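Long-range contact in FAD:protein FMN transferase (Pseudomonas stutzeri ATCC 14405 = CCUG 16156, PDB 5MGY), which probably transfers FMN from FAD onto a threonine side chain of a target protein, releasing AMP, with magnesium as cofactor: residues Gly96-Leu108 with Val149-Gly161. Sequence-based numbering, arbitrary orientation.
Sequences GAFDLTLEPLLNL and VALQLDFNSIAAG. With MG (magnesium ion), chain I.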
loop_
_atom_site.group_PDB
_atom_site.type_symbol
_atom_site.label_atom_id
_atom_site.label_comp_id
_atom_site.label_asym_id
_atom_site.label_seq_id
_atom_site.Cartn_x
_atom_site.Cartn_y
_atom_site.Cartn_z
ATOM N N GLY A 96 11.680 -11.595 -0.044
ATOM C CA GLY A 96 11.703 -11.103 1.353
ATOM C C GLY A 96 11.720 -9.588 1.573
ATOM O O GLY A 96 11.775 -9.092 2.684
ATOM N N ALA A 97 11.687 -8.820 0.507
ATOM C CA ALA A 97 11.631 -7.359 0.661
ATOM C C ALA A 97 10.311 -6.894 1.331
ATOM O O ALA A 97 10.286 -5.873 1.979
ATOM C CB ALA A 97 11.823 -6.689 -0.687
ATOM N N PHE A 98 9.254 -7.666 1.148
ATOM C CA PHE A 98 7.978 -7.427 1.800
ATOM C C PHE A 98 7.914 -8.233 3.081
ATOM O O PHE A 98 7.998 -9.470 3.033
ATOM C CB PHE A 98 6.777 -7.810 0.894
ATOM C CG PHE A 98 5.453 -7.490 1.505
ATOM C CD1 PHE A 98 4.840 -6.271 1.274
ATOM C CD2 PHE A 98 4.853 -8.369 2.397
ATOM C CE1 PHE A 98 3.633 -5.941 1.884
ATOM C CE2 PHE A 98 3.659 -8.039 3.022
ATOM C CZ PHE A 98 3.045 -6.824 2.761
ATOM N N ASP A 99 7.683 -7.538 4.198
ATOM C CA ASP A 99 7.605 -8.155 5.522
ATOM C C ASP A 99 6.570 -7.417 6.423
ATOM O O ASP A 99 6.715 -6.224 6.796
ATOM C CB ASP A 99 9.031 -8.171 6.160
ATOM C CG ASP A 99 9.256 -9.339 7.155
ATOM O OD1 ASP A 99 10.303 -10.008 7.084
ATOM O OD2 ASP A 99 8.393 -9.633 7.992
ATOM N N LEU A 100 5.569 -8.153 6.850
ATOM C CA LEU A 100 4.626 -7.625 7.875
ATOM C C LEU A 100 5.148 -7.504 9.331
ATOM O O LEU A 100 4.434 -6.956 10.162
ATOM C CB LEU A 100 3.375 -8.494 7.907
ATOM C CG LEU A 100 2.678 -8.626 6.556
ATOM C CD1 LEU A 100 1.625 -9.692 6.578
ATOM C CD2 LEU A 100 2.030 -7.299 6.180
ATOM N N THR A 101 6.359 -7.992 9.621
ATOM C CA THR A 101 6.789 -8.231 10.958
ATOM C C THR A 101 7.831 -7.249 11.397
ATOM O O THR A 101 8.666 -7.560 12.243
ATOM C CB THR A 101 7.326 -9.674 11.137
ATOM O OG1 THR A 101 8.610 -9.857 10.566
ATOM C CG2 THR A 101 6.429 -10.637 10.499
ATOM N N LEU A 102 7.761 -6.030 10.906
ATOM C CA LEU A 102 8.803 -5.062 11.258
ATOM C C LEU A 102 8.466 -4.185 12.441
ATOM O O LEU A 102 9.280 -3.346 12.823
ATOM C CB LEU A 102 9.132 -4.192 10.040
ATOM C CG LEU A 102 10.131 -4.759 9.023
ATOM C CD1 LEU A 102 10.252 -6.277 8.990
ATOM C CD2 LEU A 102 9.724 -4.243 7.652
ATOM N N GLU A 103 7.303 -4.375 13.046
ATOM C CA GLU A 103 6.874 -3.427 14.078
ATOM C C GLU A 103 7.897 -3.181 15.199
ATOM O O GLU A 103 8.025 -2.048 15.634
ATOM C CB GLU A 103 5.488 -3.811 14.646
ATOM C CG GLU A 103 4.912 -2.884 15.718
ATOM C CD GLU A 103 3.826 -1.894 15.284
ATOM O OE1 GLU A 103 3.772 -1.332 14.153
ATOM O OE2 GLU A 103 3.020 -1.615 16.183
ATOM N N PRO A 104 8.633 -4.224 15.639
ATOM C CA PRO A 104 9.680 -3.997 16.627
ATOM C C PRO A 104 10.832 -3.178 16.113
ATOM O O PRO A 104 11.426 -2.454 16.897
ATOM C CB PRO A 104 10.154 -5.400 16.976
ATOM C CG PRO A 104 9.001 -6.296 16.601
ATOM C CD PRO A 104 8.473 -5.660 15.347
ATOM N N LEU A 105 11.165 -3.258 14.833
ATOM C CA LEU A 105 12.237 -2.410 14.332
ATOM C C LEU A 105 11.682 -1.020 14.096
ATOM O O LEU A 105 12.393 -0.028 14.268
ATOM C CB LEU A 105 12.850 -2.960 13.058
ATOM C CG LEU A 105 13.601 -4.262 13.185
ATOM C CD1 LEU A 105 13.764 -4.872 11.803
ATOM C CD2 LEU A 105 14.940 -4.013 13.816
ATOM N N LEU A 106 10.418 -0.931 13.710
ATOM C CA LEU A 106 9.787 0.395 13.581
ATOM C C LEU A 106 9.748 1.123 14.948
ATOM O O LEU A 106 10.255 2.238 15.061
ATOM C CB LEU A 106 8.357 0.338 12.954
ATOM C CG LEU A 106 8.116 -0.085 11.494
ATOM C CD1 LEU A 106 6.605 -0.232 11.218
ATOM C CD2 LEU A 106 8.809 0.864 10.515
ATOM N N ASN A 107 9.173 0.498 15.981
ATOM C CA ASN A 107 9.174 1.087 17.332
ATOM C C ASN A 107 10.565 1.351 17.879
ATOM O O ASN A 107 10.741 2.290 18.618
ATOM C CB ASN A 107 8.367 0.241 18.307
ATOM C CG ASN A 107 6.854 0.338 18.048
ATOM O OD1 ASN A 107 6.350 1.335 17.532
ATOM N ND2 ASN A 107 6.123 -0.703 18.408
ATOM N N LEU A 108 11.553 0.569 17.461
ATOM C CA LEU A 108 12.924 0.854 17.816
ATOM C C LEU A 108 13.441 2.107 17.154
ATOM O O LEU A 108 14.089 2.908 17.801
ATOM C CB LEU A 108 13.838 -0.289 17.448
ATOM C CG LEU A 108 15.251 -0.065 17.943
ATOM C CD1 LEU A 108 15.242 -0.102 19.460
ATOM C CD2 LEU A 108 16.202 -1.098 17.351
ATOM N N VAL A 149 7.996 -16.672 17.441
ATOM C CA VAL A 149 8.770 -15.709 18.207
ATOM C C VAL A 149 7.821 -14.581 18.629
ATOM O O VAL A 149 6.721 -14.539 18.152
ATOM C CB VAL A 149 9.964 -15.121 17.354
ATOM C CG1 VAL A 149 10.794 -16.204 16.645
ATOM C CG2 VAL A 149 9.495 -14.094 16.348
ATOM N N ALA A 150 8.252 -13.625 19.445
ATOM C CA ALA A 150 7.347 -12.511 19.874
ATOM C C ALA A 150 7.081 -11.509 18.779
ATOM O O ALA A 150 7.427 -10.330 18.951
ATOM C CB ALA A 150 7.877 -11.753 21.119
ATOM N N LEU A 151 6.418 -11.962 17.717
ATOM C CA LEU A 151 6.100 -11.104 16.546
ATOM C C LEU A 151 5.160 -9.943 16.825
ATOM O O LEU A 151 4.150 -10.068 17.543
ATOM C CB LEU A 151 5.471 -11.912 15.387
ATOM C CG LEU A 151 6.356 -12.965 14.687
ATOM C CD1 LEU A 151 5.589 -13.669 13.581
ATOM C CD2 LEU A 151 7.636 -12.370 14.146
ATOM N N GLN A 152 5.480 -8.827 16.217
ATOM C CA GLN A 152 4.524 -7.752 16.160
ATOM C C GLN A 152 4.245 -7.398 14.692
ATOM O O GLN A 152 5.162 -7.064 13.932
ATOM C CB GLN A 152 5.040 -6.613 16.981
ATOM C CG GLN A 152 5.343 -7.075 18.382
ATOM C CD GLN A 152 5.424 -5.893 19.333
ATOM O OE1 GLN A 152 6.369 -5.091 19.282
ATOM N NE2 GLN A 152 4.406 -5.755 20.190
ATOM N N LEU A 153 2.976 -7.531 14.317
ATOM C CA LEU A 153 2.530 -7.271 12.981
ATOM C C LEU A 153 2.184 -5.837 12.741
ATOM O O LEU A 153 1.882 -5.093 13.667
ATOM C CB LEU A 153 1.334 -8.136 12.675
ATOM C CG LEU A 153 1.586 -9.650 12.841
ATOM C CD1 LEU A 153 0.412 -10.470 12.317
ATOM C CD2 LEU A 153 2.871 -10.071 12.182
ATOM N N ASP A 154 2.310 -5.445 11.480
ATOM C CA ASP A 154 1.931 -4.108 10.972
ATOM C C ASP A 154 1.467 -4.283 9.512
ATOM O O ASP A 154 2.183 -4.828 8.672
ATOM C CB ASP A 154 3.101 -3.105 11.027
ATOM C CG ASP A 154 2.664 -1.658 10.743
ATOM O OD1 ASP A 154 3.014 -0.692 11.495
ATOM O OD2 ASP A 154 1.927 -1.485 9.774
ATOM N N PHE A 155 0.286 -3.783 9.213
ATOM C CA PHE A 155 -0.333 -4.068 7.967
ATOM C C PHE A 155 -0.306 -2.875 7.023
ATOM O O PHE A 155 -0.913 -2.927 5.948
ATOM C CB PHE A 155 -1.798 -4.556 8.234
ATOM C CG PHE A 155 -1.866 -5.982 8.724
ATOM C CD1 PHE A 155 -1.618 -7.055 7.859
ATOM C CD2 PHE A 155 -2.142 -6.239 10.042
ATOM C CE1 PHE A 155 -1.630 -8.351 8.331
ATOM C CE2 PHE A 155 -2.163 -7.530 10.520
ATOM C CZ PHE A 155 -1.897 -8.595 9.668
ATOM N N ASN A 156 0.409 -1.815 7.398
ATOM C CA ASN A 156 0.300 -0.508 6.721
ATOM C C ASN A 156 0.779 -0.578 5.299
ATOM O O ASN A 156 0.275 0.116 4.474
ATOM C CB ASN A 156 1.030 0.633 7.464
ATOM C CG ASN A 156 0.105 1.547 8.281
ATOM O OD1 ASN A 156 -1.047 1.785 7.950
ATOM N ND2 ASN A 156 0.654 2.118 9.307
ATOM N N SER A 157 1.691 -1.468 4.979
ATOM C CA SER A 157 2.243 -1.530 3.633
ATOM C C SER A 157 1.209 -2.008 2.604
ATOM O O SER A 157 1.326 -1.634 1.404
ATOM C CB SER A 157 3.512 -2.394 3.613
ATOM O OG SER A 157 3.200 -3.704 3.973
ATOM N N ILE A 158 0.220 -2.789 3.079
ATOM C CA ILE A 158 -0.988 -3.212 2.291
ATOM C C ILE A 158 -2.441 -2.763 2.645
ATOM O O ILE A 158 -3.369 -2.992 1.834
ATOM C CB ILE A 158 -1.052 -4.734 2.064
ATOM C CG1 ILE A 158 -0.921 -5.523 3.338
ATOM C CG2 ILE A 158 0.067 -5.126 1.188
ATOM C CD1 ILE A 158 -1.124 -7.049 3.167
ATOM N N ALA A 159 -2.660 -2.139 3.800
ATOM C CA ALA A 159 -4.075 -1.833 4.250
ATOM C C ALA A 159 -4.865 -0.945 3.268
ATOM O O ALA A 159 -5.951 -1.302 2.860
ATOM C CB ALA A 159 -4.101 -1.221 5.626
ATOM N N ALA A 160 -4.295 0.191 2.866
ATOM C CA ALA A 160 -4.986 1.126 1.969
ATOM C C ALA A 160 -5.387 0.456 0.663
ATOM O O ALA A 160 -6.494 0.612 0.176
ATOM C CB ALA A 160 -4.122 2.348 1.701
ATOM N N GLY A 161 -4.506 -0.344 0.127
ATOM C CA GLY A 161 -4.867 -1.052 -1.059
ATOM C C GLY A 161 -5.956 -2.087 -0.974
ATOM O O GLY A 161 -6.695 -2.265 -1.949
HETATM MG MG MG I . 2.319 0.430 0.875
#
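The magnesium site of this ApbE-family flavinyl transferase shows a metal-binding residue packed against a neighbouring loop: Ser157, near helix 159-173, packs its side chain against the ring of Phe98 while its backbone O binds the magnesium ion at 2.4 Å. Asp271 and Thr275 of helix 267-292 supply the other protein ligands. With CG anti to the backbone N (chi1 -176°), Phe98 brings CE1 to 3.1 Å from Ser157 OG, and CE1 and CZ also meet CG2 of Ile158, the two side chains crossing at about a right angle.

Farther from the metal, the two segments are joined by a single hydrogen bond, from Asp154 N to Leu100 O (2.9 Å), which lies nearly in line with the carbonyl; the CA of Leu153 adds a CA-H...O contact to the same oxygen. Leu100 sends CD1 to CE1 of Phe155 at 3.9 Å, and Phe155 in turn sits against helices 61-67 and 78-93.

The two carboxylate oxygens of Asp154 meet different surroundings. OD2 closes an Asx turn by accepting from Asn156 N at 2.8 Å, whereas OD1 lies 2.8 Å from Glu103 OE1, the carboxylate planes turned 67° apart. These two oxygens are acceptors of like charge and are not hydrogen-bonded to each other; Leu106 CD1 also lies against OD1, and Glu63 touches Glu103. An alanine in place of Asp154 would probably leave the Asn156 backbone N-H without its turn-closing acceptor and open a gap beside Leu106 CD1 and Glu103.

At the far end, Gln152 packs against Glu103 and Pro104 of helix 103-108. Gln152 CB lies 3.7 Å from Glu103 CB and 3.9 Å from Pro104 CD, and Gln152 OE1 lies near Pro104 CG.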